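PDB 5XN9: secretory-abundant heat soluble protein 1 from Ramazzottius varieornatus, which acts as a secreted, heat-soluble molecular shield during desiccation and, with its fatty-acid-binding-protein-like fold, probably binds lipids. Local coordinates for residues K11-D16 against N38-H43; T15-N20 against K131-K136; I108-K113 against K121-G126. All blocks are in the same frame, centred on the assembly; numbering follows the deposited sequence. Where two conformers were deposited one is given.

Interactions 1 and 2 work the first strand, 10-19, from both of its edges: 38-43 leads into strand 42-48 on one side, and strand 128-136 lies on the other. They share Thr15 and Asp16, and Arg132 of interaction 2 bonds directly to Asn38 and His39 of interaction 1. Interaction 3, on the adjoining hairpin, is joined to interaction 2 by a backbone bond between Arg132 and Lys121. Each contact has a buried, polar face and a more exposed one. Inside, His43, Tyr134, Arg132, Lys121 and Tyr123 gather round one magnesium ion and acetate. Outside, the chemistry diverges: a lysine shared between a carboxylate and a carbonyl in interaction 1, an arginine-tryptophan stack in interaction 2, and a zinc-bound histidine in interaction 3.

Interaction 1 (K11-D16 against N38-H43); sequences KWESTD and NHKTFH. With MG (magnesium ion), chain C; EDO (1,2-ethanediol), chain G.
Ser14 meets Thr41 through a broken strand pairing in which a side chain stands in for a carbonyl. Ser14 N still donates to Thr41 O at 2.8 Å, but the return bond runs from Thr41 N to Ser14 OG, 2.9 Å away. A chi1 of 60° sets OG between the backbone N and the carbonyl carbon, on the side of 38-43, where Thr41 N meets it. The displaced carbonyl is taken by a lysine: Lys40 NZ lies 2.8 Å from Ser14 O. Lys40 NZ also makes a salt bridge to Glu13 OE1, at 2.7 Å, meeting the carboxylate on its anti side. Lys40 bends at both chi2 and chi3 to curl back over the strand, whereas Glu13 is extended, its CG packed 3.6 Å from Phe42 CE2 as the two side chains run alongside one another. Farther on, Asn38 ND2 donates in the carbonyl plane to Thr15 O at 3.0 Å, while its OD1 is held by Arg132. Regular antiparallel pairing holds at the other end, where Trp12 and His43 exchange backbone bonds, with Trp12 N to His43 O at 2.8 Å. On that buried face, His43 NE2 binds magnesium at 1.9 Å, and its ND1 is fixed by His54. A first strand joined to the second after an intervening helical pair is characteristic of the fatty-acid-binding-protein barrel.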
loop_
_atom_site.group_PDB
_atom_site.type_symbol
_atom_site.label_atom_id
_atom_site.label_comp_id
_atom_site.label_asym_id
_atom_site.label_seq_id
_atom_site.Cartn_x
_atom_site.Cartn_y
_atom_site.Cartn_z
ATOM N N LYS A 11 3.033 -11.838 -4.544
ATOM C CA LYS A 11 3.884 -10.856 -5.200
ATOM C C LYS A 11 3.057 -10.174 -6.277
ATOM O O LYS A 11 2.583 -10.834 -7.208
ATOM C CB LYS A 11 5.095 -11.537 -5.830
ATOM C CG LYS A 11 5.972 -12.253 -4.838
ATOM C CD LYS A 11 7.246 -12.731 -5.523
ATOM C CE LYS A 11 8.055 -13.599 -4.600
ATOM N NZ LYS A 11 7.254 -14.788 -4.217
ATOM N N TRP A 12 2.882 -8.863 -6.144
ATOM C CA TRP A 12 1.986 -8.089 -6.992
ATOM C C TRP A 12 2.772 -7.007 -7.712
ATOM O O TRP A 12 3.655 -6.383 -7.124
ATOM C CB TRP A 12 0.906 -7.424 -6.141
ATOM C CG TRP A 12 0.134 -8.396 -5.316
ATOM C CD1 TRP A 12 0.319 -8.687 -3.990
ATOM C CD2 TRP A 12 -0.947 -9.218 -5.762
ATOM N NE1 TRP A 12 -0.592 -9.639 -3.586
ATOM C CE2 TRP A 12 -1.374 -9.987 -4.656
ATOM C CE3 TRP A 12 -1.594 -9.383 -6.992
ATOM C CZ2 TRP A 12 -2.427 -10.891 -4.740
ATOM C CZ3 TRP A 12 -2.636 -10.286 -7.075
ATOM C CH2 TRP A 12 -3.043 -11.031 -5.954
ATOM N N GLU A 13 2.421 -6.756 -8.975
ATOM C CA GLU A 13 3.123 -5.786 -9.803
ATOM C C GLU A 13 2.101 -4.854 -10.439
ATOM O O GLU A 13 1.047 -5.304 -10.889
ATOM C CB GLU A 13 3.906 -6.525 -10.894
ATOM C CG GLU A 13 4.515 -5.645 -11.954
ATOM C CD GLU A 13 5.222 -6.455 -13.021
ATOM O OE1 GLU A 13 5.624 -5.866 -14.044
ATOM O OE2 GLU A 13 5.376 -7.680 -12.834
ATOM N N SER A 14 2.414 -3.557 -10.475
ATOM C CA SER A 14 1.470 -2.581 -11.012
ATOM C C SER A 14 1.266 -2.765 -12.510
ATOM O O SER A 14 2.131 -3.280 -13.223
ATOM C CB SER A 14 1.939 -1.156 -10.719
ATOM O OG SER A 14 3.200 -0.895 -11.303
ATOM N N THR A 15 0.095 -2.351 -12.982
ATOM C CA THR A 15 -0.264 -2.431 -14.387
ATOM C C THR A 15 -0.406 -1.020 -14.948
ATOM O O THR A 15 -0.054 -0.029 -14.298
ATOM C CB THR A 15 -1.572 -3.210 -14.548
ATOM O OG1 THR A 15 -2.649 -2.428 -14.016
ATOM C CG2 THR A 15 -1.503 -4.547 -13.813
ATOM N N ASP A 16 -0.941 -0.929 -16.167
ATOM C CA ASP A 16 -1.239 0.363 -16.768
ATOM C C ASP A 16 -2.523 0.982 -16.236
ATOM O O ASP A 16 -2.781 2.159 -16.509
ATOM C CB ASP A 16 -1.345 0.230 -18.290
ATOM C CG ASP A 16 -0.008 -0.040 -18.945
ATOM O OD1 ASP A 16 1.024 0.086 -18.255
ATOM O OD2 ASP A 16 0.009 -0.364 -20.153
ATOM N N ASN A 38 2.738 6.860 -13.170
ATOM C CA ASN A 38 2.448 5.451 -12.971
ATOM C C ASN A 38 3.755 4.669 -13.108
ATOM O O ASN A 38 3.994 3.965 -14.084
ATOM C CB ASN A 38 1.387 4.966 -13.961
ATOM C CG ASN A 38 0.987 3.525 -13.735
ATOM O OD1 ASN A 38 1.320 2.929 -12.715
ATOM N ND2 ASN A 38 0.261 2.957 -14.691
ATOM N N HIS A 39 4.622 4.794 -12.110
ATOM C CA HIS A 39 5.888 4.077 -12.137
ATOM C C HIS A 39 5.701 2.664 -11.612
ATOM O O HIS A 39 4.912 2.426 -10.692
ATOM C CB HIS A 39 6.941 4.814 -11.317
ATOM C CG HIS A 39 7.407 6.084 -11.956
ATOM N ND1 HIS A 39 8.445 6.125 -12.864
ATOM C CD2 HIS A 39 6.957 7.356 -11.840
ATOM C CE1 HIS A 39 8.621 7.370 -13.269
ATOM N NE2 HIS A 39 7.729 8.136 -12.665
ATOM N N LYS A 40 6.434 1.727 -12.210
ATOM C CA LYS A 40 6.328 0.319 -11.849
ATOM C C LYS A 40 6.545 0.123 -10.355
ATOM O O LYS A 40 7.574 0.526 -9.799
ATOM C CB LYS A 40 7.360 -0.477 -12.650
ATOM C CG LYS A 40 7.369 -1.969 -12.377
ATOM C CD LYS A 40 6.040 -2.615 -12.700
ATOM C CE LYS A 40 5.705 -2.527 -14.177
ATOM N NZ LYS A 40 4.572 -3.430 -14.523
ATOM N N THR A 41 5.563 -0.496 -9.713
ATOM C CA THR A 41 5.520 -0.640 -8.267
ATOM C C THR A 41 5.224 -2.093 -7.943
ATOM O O THR A 41 4.396 -2.728 -8.604
ATOM C CB THR A 41 4.413 0.258 -7.677
ATOM O OG1 THR A 41 4.692 1.627 -8.009
ATOM C CG2 THR A 41 4.293 0.102 -6.151
ATOM N N PHE A 42 5.901 -2.614 -6.927
ATOM C CA PHE A 42 5.707 -3.979 -6.476
ATOM C C PHE A 42 5.270 -3.978 -5.018
ATOM O O PHE A 42 5.818 -3.235 -4.195
ATOM C CB PHE A 42 7.003 -4.785 -6.612
ATOM C CG PHE A 42 7.507 -4.879 -8.013
ATOM C CD1 PHE A 42 8.326 -3.890 -8.534
ATOM C CD2 PHE A 42 7.170 -5.959 -8.812
ATOM C CE1 PHE A 42 8.798 -3.974 -9.843
ATOM C CE2 PHE A 42 7.638 -6.054 -10.112
ATOM C CZ PHE A 42 8.451 -5.058 -10.631
ATOM N N HIS A 43 4.278 -4.805 -4.709
ATOM C CA HIS A 43 3.875 -5.105 -3.338
ATOM C C HIS A 43 4.066 -6.594 -3.135
ATOM O O HIS A 43 3.504 -7.397 -3.886
ATOM C CB HIS A 43 2.400 -4.772 -3.090
ATOM C CG HIS A 43 2.110 -3.308 -3.069
ATOM N ND1 HIS A 43 2.305 -2.532 -1.948
ATOM C CD2 HIS A 43 1.658 -2.471 -4.033
ATOM C CE1 HIS A 43 1.984 -1.280 -2.220
ATOM N NE2 HIS A 43 1.584 -1.218 -3.477
HETATM MG MG MG C . 1.027 0.267 -4.540
HETATM C C1 EDO G . 9.626 -16.232 -2.519
HETATM O O1 EDO G . 10.769 -15.456 -2.899
HETATM C C2 EDO G . 9.286 -17.218 -3.633
HETATM O O2 EDO G . 7.917 -17.622 -3.510
#

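Interaction 2 (T15-N20 against K131-K136). With MG (magnesium ion), chain C; ACY (acetic acid), chain L.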
loop_
_atom_site.group_PDB
_atom_site.type_symbol
_atom_site.label_atom_id
_atom_site.label_comp_id
_atom_site.label_asym_id
_atom_site.label_seq_id
_atom_site.Cartn_x
_atom_site.Cartn_y
_atom_site.Cartn_z
ATOM N N THR A 15 0.095 -2.351 -12.982
ATOM C CA THR A 15 -0.264 -2.431 -14.387
ATOM C C THR A 15 -0.406 -1.020 -14.948
ATOM O O THR A 15 -0.054 -0.029 -14.298
ATOM C CB THR A 15 -1.572 -3.210 -14.548
ATOM O OG1 THR A 15 -2.649 -2.428 -14.016
ATOM C CG2 THR A 15 -1.503 -4.547 -13.813
ATOM N N ASP A 16 -0.941 -0.929 -16.167
ATOM C CA ASP A 16 -1.239 0.363 -16.768
ATOM C C ASP A 16 -2.523 0.982 -16.236
ATOM O O ASP A 16 -2.781 2.159 -16.509
ATOM C CB ASP A 16 -1.345 0.230 -18.290
ATOM C CG ASP A 16 -0.008 -0.040 -18.945
ATOM O OD1 ASP A 16 1.024 0.086 -18.255
ATOM O OD2 ASP A 16 0.009 -0.364 -20.153
ATOM N N ARG A 17 -3.327 0.223 -15.494
ATOM C CA ARG A 17 -4.623 0.699 -15.031
ATOM C C ARG A 17 -4.452 1.487 -13.739
ATOM O O ARG A 17 -3.936 0.964 -12.742
ATOM C CB ARG A 17 -5.574 -0.477 -14.833
ATOM C CG ARG A 17 -5.848 -1.256 -16.112
ATOM C CD ARG A 17 -6.320 -2.663 -15.797
ATOM N NE ARG A 17 -7.673 -2.672 -15.253
ATOM C CZ ARG A 17 -8.174 -3.658 -14.518
ATOM N NH1 ARG A 17 -9.421 -3.584 -14.070
ATOM N NH2 ARG A 17 -7.425 -4.712 -14.222
ATOM N N ILE A 18 -4.884 2.745 -13.762
ATOM C CA ILE A 18 -4.744 3.643 -12.627
ATOM C C ILE A 18 -5.836 4.689 -12.787
ATOM O O ILE A 18 -6.249 5.004 -13.907
ATOM C CB ILE A 18 -3.320 4.257 -12.609
ATOM C CG1 ILE A 18 -3.070 5.074 -11.342
ATOM C CG2 ILE A 18 -3.062 5.072 -13.874
ATOM C CD1 ILE A 18 -1.594 5.334 -11.097
ATOM N N GLU A 19 -6.343 5.195 -11.665
ATOM C CA GLU A 19 -7.481 6.105 -11.707
ATOM C C GLU A 19 -7.345 7.152 -10.618
ATOM O O GLU A 19 -7.243 6.811 -9.436
ATOM C CB GLU A 19 -8.787 5.332 -11.539
ATOM C CG GLU A 19 -10.034 6.183 -11.637
ATOM C CD GLU A 19 -11.285 5.355 -11.476
ATOM O OE1 GLU A 19 -11.743 4.764 -12.478
ATOM O OE2 GLU A 19 -11.790 5.272 -10.335
ATOM N N ASN A 20 -7.330 8.420 -11.024
ATOM C CA ASN A 20 -7.396 9.569 -10.123
ATOM C C ASN A 20 -6.201 9.653 -9.181
ATOM O O ASN A 20 -6.289 10.272 -8.112
ATOM C CB ASN A 20 -8.711 9.600 -9.334
ATOM C CG ASN A 20 -9.095 10.998 -8.904
ATOM O OD1 ASN A 20 -8.882 11.963 -9.641
ATOM N ND2 ASN A 20 -9.665 11.118 -7.707
ATOM N N LYS A 131 -7.424 4.710 -7.318
ATOM C CA LYS A 131 -7.342 3.268 -7.444
ATOM C C LYS A 131 -6.185 2.901 -8.351
ATOM O O LYS A 131 -5.837 3.634 -9.283
ATOM C CB LYS A 131 -8.632 2.683 -8.007
ATOM C CG LYS A 131 -9.771 2.669 -7.010
ATOM C CD LYS A 131 -11.039 2.166 -7.654
ATOM C CE LYS A 131 -12.159 2.071 -6.640
ATOM N NZ LYS A 131 -11.913 0.959 -5.700
ATOM N N ARG A 132 -5.604 1.744 -8.075
ATOM C CA ARG A 132 -4.537 1.227 -8.904
ATOM C C ARG A 132 -4.686 -0.283 -8.949
ATOM O O ARG A 132 -5.038 -0.900 -7.944
ATOM C CB ARG A 132 -3.215 1.625 -8.280
ATOM C CG ARG A 132 -2.135 1.692 -9.241
ATOM C CD ARG A 132 -0.913 2.279 -8.633
ATOM N NE ARG A 132 0.116 2.270 -9.638
ATOM C CZ ARG A 132 1.405 2.385 -9.384
ATOM N NH1 ARG A 132 1.833 2.514 -8.131
ATOM N NH2 ARG A 132 2.254 2.361 -10.389
ATOM N N TRP A 133 -4.458 -0.875 -10.121
ATOM C CA TRP A 133 -4.638 -2.307 -10.294
ATOM C C TRP A 133 -3.293 -2.993 -10.469
ATOM O O TRP A 133 -2.406 -2.478 -11.162
ATOM C CB TRP A 133 -5.559 -2.613 -11.471
ATOM C CG TRP A 133 -6.979 -2.296 -11.134
ATOM C CD1 TRP A 133 -7.920 -3.167 -10.665
ATOM C CD2 TRP A 133 -7.613 -1.012 -11.188
ATOM N NE1 TRP A 133 -9.105 -2.510 -10.447
ATOM C CE2 TRP A 133 -8.943 -1.185 -10.754
ATOM C CE3 TRP A 133 -7.188 0.267 -11.566
ATOM C CZ2 TRP A 133 -9.855 -0.132 -10.697
ATOM C CZ3 TRP A 133 -8.095 1.312 -11.507
ATOM C CH2 TRP A 133 -9.414 1.105 -11.079
ATOM N N TYR A 134 -3.150 -4.148 -9.821
ATOM C CA TYR A 134 -1.929 -4.936 -9.822
ATOM C C TYR A 134 -2.230 -6.342 -10.323
ATOM O O TYR A 134 -3.348 -6.843 -10.184
ATOM C CB TYR A 134 -1.363 -5.034 -8.393
ATOM C CG TYR A 134 -0.859 -3.718 -7.852
ATOM C CD1 TYR A 134 -1.737 -2.734 -7.403
ATOM C CD2 TYR A 134 0.501 -3.450 -7.802
ATOM C CE1 TYR A 134 -1.266 -1.530 -6.927
ATOM C CE2 TYR A 134 0.976 -2.249 -7.329
ATOM C CZ TYR A 134 0.091 -1.290 -6.893
ATOM O OH TYR A 134 0.553 -0.084 -6.417
ATOM N N LYS A 135 -1.218 -6.987 -10.895
ATOM C CA LYS A 135 -1.309 -8.376 -11.324
ATOM C C LYS A 135 -0.281 -9.210 -10.567
ATOM O O LYS A 135 0.711 -8.692 -10.062
ATOM C CB LYS A 135 -1.048 -8.493 -12.829
ATOM C CG LYS A 135 0.309 -7.940 -13.249
ATOM C CD LYS A 135 0.514 -8.009 -14.758
ATOM C CE LYS A 135 1.831 -7.359 -15.166
ATOM N NZ LYS A 135 2.053 -7.396 -16.642
ATOM N N LYS A 136 -0.530 -10.514 -10.480
ATOM C CA LYS A 136 0.462 -11.413 -9.897
ATOM C C LYS A 136 1.743 -11.385 -10.725
ATOM O O LYS A 136 1.704 -11.361 -11.958
ATOM C CB LYS A 136 -0.090 -12.838 -9.860
ATOM C CG LYS A 136 -1.097 -13.090 -8.752
ATOM C CD LYS A 136 -0.405 -13.385 -7.426
ATOM C CE LYS A 136 -1.297 -14.221 -6.514
ATOM N NZ LYS A 136 -0.636 -14.593 -5.233
HETATM MG MG MG C . 1.027 0.267 -4.540
HETATM C C ACY L . 1.539 2.407 -4.055
HETATM O O ACY L . 1.066 2.898 -5.105
HETATM O OXT ACY L . 0.897 1.661 -3.284
HETATM C CH3 ACY L . 2.962 2.728 -3.698
HETATM O O HOH W 1 -1.139 0.702 -11.925
#
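Thr15 grips the carbonyl of Trp133 twice: Thr15 N lies 3.1 Å from Trp133 O, and its hydroxyl OG1 donates to the same Trp133 O at 2.9 Å from well above the carbonyl plane, 55° out of it. OG1 also accepts from Arg17 N, an ST turn at the corner where the chain bends. Beyond the corner, pairing resumes: Trp133 N donates to Arg17 O at 3.2 Å, and Glu19 and Lys131 exchange backbone bonds, Glu19 N to Lys131 O at 2.9 Å. A water takes the N-H of Arg132 NE at 3.0 Å and lies beside the carbonyls of Thr15 and Arg17. Asn38 OD1 and His39 O hold Arg132 NH2, while Arg132 NH1 donates to O of an acetate, probably from the crystallisation liquor, at 3.1 Å. The other acetate oxygen and Tyr134 OH both bind magnesium, with His43 completing the set seen, recalling the Arg-x-Tyr pair that holds the carboxylate in fatty-acid-binding proteins. Ile18 CD1 packs 3.8 Å from Arg132 NE. On the outer face, the guanidinium of Arg17, in one of two conformers, lies flat on the indole of Trp133, planes 17° apart and centres 4.0 Å apart, a cation-pi stack; Glu118 supplies its salt bridge. The first strand thus closes against the last, 128-136, with strand 118-125 on that strand's far side and helix 21-27 just beyond Asn20.

Interaction 3 (I108-K113 against K121-G126); sequences IHDEYK and KTYKVG. With ZN (zinc ion), chain D; ACY (acetic acid), chain L.
Tyr112 and Lys121 make the dense half of this hairpin contact. Their side chains run alongside each other on the inner face, with the lysine passing over one face of the Tyr112 ring: Lys121 CD comes 3.6 Å from Tyr112 CE2. Lys121 CG also lies over a face of the Tyr123 ring, 3.6 Å above its plane, toward the rim, so the lysine chain packs on both rings. Lys121 CG is anti to the backbone N (chi1 -173°) and the chain beyond it is extended, carrying the buried ammonium to the phenol, where Lys121 NZ donates to Tyr112 OH at 3.0 Å. Lys121 NZ also reaches acetate OXT at 2.6 Å, whereas its salt bridge to Asp110 OD2 is long, 3.7 Å. Tyr123 OH donates to acetate O at 2.7 Å. On the opposite face, Glu111 and Thr122 lie side by side in loose contact, and a water bonds to both Glu111 OE2 and Thr122 OG1; Lys131 also bonds to the latter. The solvent side proper is His109 with Lys124, whose side chains come closest at the CB atoms. The imidazole, one of two modelled conformers, turns outward to bind zinc through NE2 at 2.0 Å, with Glu98 as a second ligand. Beneath both halves run four backbone hydrogen bonds. A buried lysine and tyrosine closing on an acetate are consistent with an interior suited to a carboxylate, and Asp110 would probably help keep the lysine charged.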
loop_
_atom_site.group_PDB
_atom_site.type_symbol
_atom_site.label_atom_id
_atom_site.label_comp_id
_atom_site.label_asym_id
_atom_site.label_seq_id
_atom_site.Cartn_x
_atom_site.Cartn_y
_atom_site.Cartn_z
ATOM N N ILE A 108 -4.895 8.374 6.117
ATOM C CA ILE A 108 -4.965 7.722 4.815
ATOM C C ILE A 108 -5.561 6.334 4.996
ATOM O O ILE A 108 -5.213 5.619 5.943
ATOM C CB ILE A 108 -3.565 7.607 4.175
ATOM C CG1 ILE A 108 -2.912 8.985 4.032
ATOM C CG2 ILE A 108 -3.643 6.927 2.818
ATOM C CD1 ILE A 108 -1.464 8.915 3.618
ATOM N N HIS A 109 -6.476 5.971 4.101
ATOM C CA HIS A 109 -7.011 4.618 4.023
ATOM C C HIS A 109 -6.392 3.912 2.829
ATOM O O HIS A 109 -6.391 4.452 1.717
ATOM C CB HIS A 109 -8.530 4.647 3.846
ATOM C CG HIS A 109 -9.272 5.070 5.071
ATOM N ND1 HIS A 109 -10.629 5.321 5.070
ATOM C CD2 HIS A 109 -8.850 5.283 6.340
ATOM C CE1 HIS A 109 -11.007 5.679 6.285
ATOM N NE2 HIS A 109 -9.948 5.656 7.075
ATOM N N ASP A 110 -5.867 2.714 3.061
ATOM C CA ASP A 110 -5.420 1.831 1.996
ATOM C C ASP A 110 -6.287 0.583 2.047
ATOM O O ASP A 110 -6.606 0.087 3.128
ATOM C CB ASP A 110 -3.978 1.394 2.245
ATOM C CG ASP A 110 -2.968 2.393 1.745
ATOM O OD1 ASP A 110 -3.375 3.382 1.098
ATOM O OD2 ASP A 110 -1.763 2.175 1.990
ATOM N N GLU A 111 -6.707 0.107 0.888
ATOM C CA GLU A 111 -7.433 -1.149 0.816
ATOM C C GLU A 111 -6.800 -2.015 -0.258
ATOM O O GLU A 111 -6.364 -1.514 -1.298
ATOM C CB GLU A 111 -8.932 -0.951 0.536
ATOM C CG GLU A 111 -9.717 -2.259 0.447
ATOM C CD GLU A 111 -11.137 -2.070 -0.050
ATOM O OE1 GLU A 111 -12.076 -2.337 0.723
ATOM O OE2 GLU A 111 -11.313 -1.654 -1.212
ATOM N N TYR A 112 -6.727 -3.311 0.016
ATOM C CA TYR A 112 -6.221 -4.299 -0.932
ATOM C C TYR A 112 -7.320 -5.325 -1.160
ATOM O O TYR A 112 -7.680 -6.065 -0.239
ATOM C CB TYR A 112 -4.975 -5.000 -0.378
ATOM C CG TYR A 112 -3.830 -4.059 -0.094
ATOM C CD1 TYR A 112 -3.817 -3.278 1.058
ATOM C CD2 TYR A 112 -2.756 -3.952 -0.975
ATOM C CE1 TYR A 112 -2.771 -2.405 1.317
ATOM C CE2 TYR A 112 -1.704 -3.079 -0.723
ATOM C CZ TYR A 112 -1.722 -2.308 0.426
ATOM O OH TYR A 112 -0.693 -1.425 0.686
ATOM N N LYS A 113 -7.843 -5.381 -2.385
ATOM C CA LYS A 113 -8.991 -6.216 -2.710
ATOM C C LYS A 113 -8.641 -7.068 -3.921
ATOM O O LYS A 113 -8.369 -6.532 -5.003
ATOM C CB LYS A 113 -10.202 -5.326 -3.004
ATOM C CG LYS A 113 -11.444 -6.039 -3.499
ATOM C CD LYS A 113 -12.523 -5.004 -3.807
ATOM C CE LYS A 113 -13.734 -5.595 -4.525
ATOM N NZ LYS A 113 -14.823 -4.585 -4.695
ATOM N N LYS A 121 -6.045 -1.848 -5.531
ATOM C CA LYS A 121 -5.674 -1.045 -4.375
ATOM C C LYS A 121 -6.421 0.276 -4.430
ATOM O O LYS A 121 -6.409 0.963 -5.457
ATOM C CB LYS A 121 -4.171 -0.789 -4.290
ATOM C CG LYS A 121 -3.783 -0.097 -2.995
ATOM C CD LYS A 121 -2.286 -0.125 -2.736
ATOM C CE LYS A 121 -1.978 0.616 -1.458
ATOM N NZ LYS A 121 -0.520 0.813 -1.263
ATOM N N THR A 122 -7.085 0.613 -3.334
ATOM C CA THR A 122 -7.815 1.864 -3.214
ATOM C C THR A 122 -7.110 2.732 -2.186
ATOM O O THR A 122 -6.730 2.249 -1.115
ATOM C CB THR A 122 -9.257 1.594 -2.786
ATOM O OG1 THR A 122 -9.884 0.747 -3.755
ATOM C CG2 THR A 122 -10.031 2.896 -2.694
ATOM N N TYR A 123 -6.924 4.001 -2.523
ATOM C CA TYR A 123 -6.230 4.963 -1.685
ATOM C C TYR A 123 -7.224 6.074 -1.410
ATOM O O TYR A 123 -7.817 6.612 -2.349
ATOM C CB TYR A 123 -5.042 5.579 -2.447
ATOM C CG TYR A 123 -4.101 4.607 -3.155
ATOM C CD1 TYR A 123 -4.491 3.935 -4.313
ATOM C CD2 TYR A 123 -2.816 4.405 -2.693
ATOM C CE1 TYR A 123 -3.638 3.066 -4.965
ATOM C CE2 TYR A 123 -1.944 3.540 -3.345
ATOM C CZ TYR A 123 -2.361 2.871 -4.481
ATOM O OH TYR A 123 -1.503 2.010 -5.135
ATOM N N LYS A 124 -7.422 6.418 -0.144
ATOM C CA LYS A 124 -8.363 7.479 0.187
ATOM C C LYS A 124 -7.747 8.415 1.208
ATOM O O LYS A 124 -7.141 7.968 2.187
ATOM C CB LYS A 124 -9.666 6.944 0.772
ATOM C CG LYS A 124 -10.606 6.261 -0.194
ATOM C CD LYS A 124 -11.878 5.866 0.546
ATOM C CE LYS A 124 -12.843 5.078 -0.321
ATOM N NZ LYS A 124 -13.753 4.264 0.524
ATOM N N VAL A 125 -7.935 9.715 0.999
ATOM C CA VAL A 125 -7.601 10.702 2.016
ATOM C C VAL A 125 -8.724 11.736 2.012
ATOM O O VAL A 125 -8.955 12.403 1.000
ATOM C CB VAL A 125 -6.213 11.338 1.799
ATOM C CG1 VAL A 125 -6.064 11.918 0.386
ATOM C CG2 VAL A 125 -5.905 12.362 2.877
ATOM N N GLY A 126 -9.459 11.825 3.116
ATOM C CA GLY A 126 -10.667 12.637 3.104
ATOM C C GLY A 126 -11.616 12.146 2.032
ATOM O O GLY A 126 -11.929 10.951 1.945
HETATM ZN ZN ZN D . -10.054 5.801 9.117
HETATM C C ACY L . 1.539 2.407 -4.055
HETATM O O ACY L . 1.066 2.898 -5.105
HETATM O OXT ACY L . 0.897 1.661 -3.284
HETATM C CH3 ACY L . 2.962 2.728 -3.698
HETATM O O HOH W 2 -9.575 -1.893 -3.409
#